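Local structure of histone-lysine N-methyltransferase, H3 lysine-9 specific SUVH6 (Arabidopsis thaliana, 6A5K) at residues V72-E77 with G222-S227. The protein methylates histone H3 at the H3K9 site with S-adenosylmethionine as methyl donor and probably binds DNA methylated in non-CG contexts through its SRA domain. The protein carries 1 engineered substitution. Numbering follows the deposited sequence.
Sequences VEVGDE and GQPELS
Val-74 points its side chain at the segment 222-227 and makes every contact within 4.5 Å between the two segments. From CB the isopropyl group forks: CG1, anti to the backbone N (chi1 168°), faces two successive carbonyls, Pro-224 O at 3.9 Å and Glu-225 O at 4.2 Å. CG2, anti to the carbonyl carbon and beside the backbone N, lies 4.3 Å from Pro-224 CD and, on its N-terminal side, 4.2 Å from Gln-223 OE1. The Gln-223 side chain passes across the valine at about a right angle; its amide is held by Leu-195 N at OE1 and Ile-220 O at NE2, so the methyl group meets an already bonded oxygen. Pro-224 O is likewise engaged, by Arg-219.

The turn presenting Val-74 is closed by the hydrogen bond from Asp-76 N to Glu-73 O. Asp-76 OD2 also accepts Glu-73 N at 2.9 Å, nearly straight at 174° though from above the carboxylate plane, and forms a salt bridge with Arg-7. At the far end a water joins the segments, donating to Gly-75 O and Glu-77 OE2 and accepting from Ser-227 OG at 2.7 Å. This is surface packing of a type II beta turn with Val-74 and Gly-75 (phi 100°) at its two central positions, leading into strand 77-78 of the SRA domain, against the connection from strand 211-219 to helix 227-234.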
loop_
_atom_site.group_PDB
_atom_site.type_symbol
_atom_site.label_atom_id
_atom_site.label_comp_id
_atom_site.label_asym_id
_atom_site.label_seq_id
_atom_site.Cartn_x
_atom_site.Cartn_y
_atom_site.Cartn_z
ATOM N N VAL A 72 0.546 11.559 -10.823
ATOM C CA VAL A 72 0.623 11.773 -9.384
ATOM C C VAL A 72 -0.679 12.401 -8.897
ATOM O O VAL A 72 -1.119 13.425 -9.421
ATOM C CB VAL A 72 1.818 12.671 -8.992
ATOM C CG1 VAL A 72 1.816 12.924 -7.491
ATOM C CG2 VAL A 72 3.128 12.027 -9.419
ATOM N N GLU A 73 -1.293 11.794 -7.890
ATOM C CA GLU A 73 -2.633 12.202 -7.480
ATOM C C GLU A 73 -2.685 12.672 -6.034
ATOM O O GLU A 73 -1.965 12.153 -5.180
ATOM C CB GLU A 73 -3.615 11.041 -7.701
ATOM C CG GLU A 73 -3.690 10.597 -9.161
ATOM C CD GLU A 73 -4.712 9.504 -9.403
ATOM O OE1 GLU A 73 -5.307 9.017 -8.420
ATOM O OE2 GLU A 73 -4.920 9.134 -10.581
ATOM N N VAL A 74 -3.544 13.657 -5.775
ATOM C CA VAL A 74 -3.799 14.138 -4.424
ATOM C C VAL A 74 -4.070 12.961 -3.486
ATOM O O VAL A 74 -4.863 12.077 -3.805
ATOM C CB VAL A 74 -4.988 15.121 -4.401
ATOM C CG1 VAL A 74 -5.451 15.393 -2.975
ATOM C CG2 VAL A 74 -4.611 16.425 -5.107
ATOM N N GLY A 75 -3.381 12.935 -2.350
ATOM C CA GLY A 75 -3.538 11.857 -1.391
ATOM C C GLY A 75 -2.440 10.805 -1.455
ATOM O O GLY A 75 -2.283 10.028 -0.505
ATOM N N ASP A 76 -1.678 10.783 -2.551
ATOM C CA ASP A 76 -0.595 9.807 -2.711
ATOM C C ASP A 76 0.401 9.914 -1.558
ATOM O O ASP A 76 0.686 11.010 -1.071
ATOM C CB ASP A 76 0.148 9.998 -4.036
ATOM C CG ASP A 76 -0.595 9.406 -5.231
ATOM O OD1 ASP A 76 -1.624 8.718 -5.038
ATOM O OD2 ASP A 76 -0.138 9.630 -6.375
ATOM N N GLU A 77 0.933 8.776 -1.129
ATOM C CA GLU A 77 1.863 8.761 -0.008
ATOM C C GLU A 77 3.200 8.151 -0.392
ATOM O O GLU A 77 3.286 7.346 -1.327
ATOM C CB GLU A 77 1.257 8.010 1.183
ATOM C CG GLU A 77 -0.036 8.659 1.682
ATOM C CD GLU A 77 -0.381 8.277 3.108
ATOM O OE1 GLU A 77 0.287 7.378 3.661
ATOM O OE2 GLU A 77 -1.313 8.894 3.679
ATOM N N GLY A 222 -11.453 23.233 -6.090
ATOM C CA GLY A 222 -11.776 22.279 -7.135
ATOM C C GLY A 222 -11.028 20.957 -7.092
ATOM O O GLY A 222 -11.237 20.099 -7.950
ATOM N N GLN A 223 -10.155 20.792 -6.104
ATOM C CA GLN A 223 -9.337 19.584 -5.987
ATOM C C GLN A 223 -10.009 18.561 -5.082
ATOM O O GLN A 223 -10.847 18.929 -4.260
ATOM C CB GLN A 223 -7.951 19.932 -5.446
ATOM C CG GLN A 223 -7.126 20.787 -6.396
ATOM C CD GLN A 223 -5.782 21.154 -5.815
ATOM O OE1 GLN A 223 -4.786 20.473 -6.048
ATOM N NE2 GLN A 223 -5.745 22.244 -5.049
ATOM N N PRO A 224 -9.652 17.270 -5.233
ATOM C CA PRO A 224 -10.154 16.252 -4.306
ATOM C C PRO A 224 -9.824 16.631 -2.866
ATOM O O PRO A 224 -8.815 17.305 -2.629
ATOM C CB PRO A 224 -9.406 14.980 -4.727
ATOM C CG PRO A 224 -8.969 15.230 -6.124
ATOM C CD PRO A 224 -8.716 16.704 -6.220
ATOM N N GLU A 225 -10.669 16.220 -1.928
ATOM C CA GLU A 225 -10.493 16.587 -0.528
ATOM C C GLU A 225 -9.159 16.097 0.031
ATOM O O GLU A 225 -8.668 15.035 -0.347
ATOM C CB GLU A 225 -11.640 16.032 0.315
ATOM C CG GLU A 225 -11.664 16.551 1.752
ATOM C CD GLU A 225 -11.684 18.071 1.829
ATOM O OE1 GLU A 225 -12.791 18.645 1.773
ATOM O OE2 GLU A 225 -10.598 18.689 1.950
ATOM N N LEU A 226 -8.574 16.892 0.919
ATOM C CA LEU A 226 -7.390 16.491 1.665
ATOM C C LEU A 226 -7.669 15.182 2.396
ATOM O O LEU A 226 -8.745 15.009 2.974
ATOM C CB LEU A 226 -6.993 17.588 2.660
ATOM C CG LEU A 226 -6.618 18.935 2.033
ATOM C CD1 LEU A 226 -6.836 20.063 3.025
ATOM C CD2 LEU A 226 -5.165 18.915 1.556
ATOM N N SER A 227 -6.713 14.258 2.375
ATOM C CA SER A 227 -6.943 12.966 3.011
ATOM C C SER A 227 -7.043 13.120 4.532
ATOM O O SER A 227 -7.766 12.362 5.180
ATOM C CB SER A 227 -5.852 11.949 2.629
ATOM O OG SER A 227 -4.569 12.314 3.113
HETATM O O HOH W 1 -3.162 10.236 2.049
#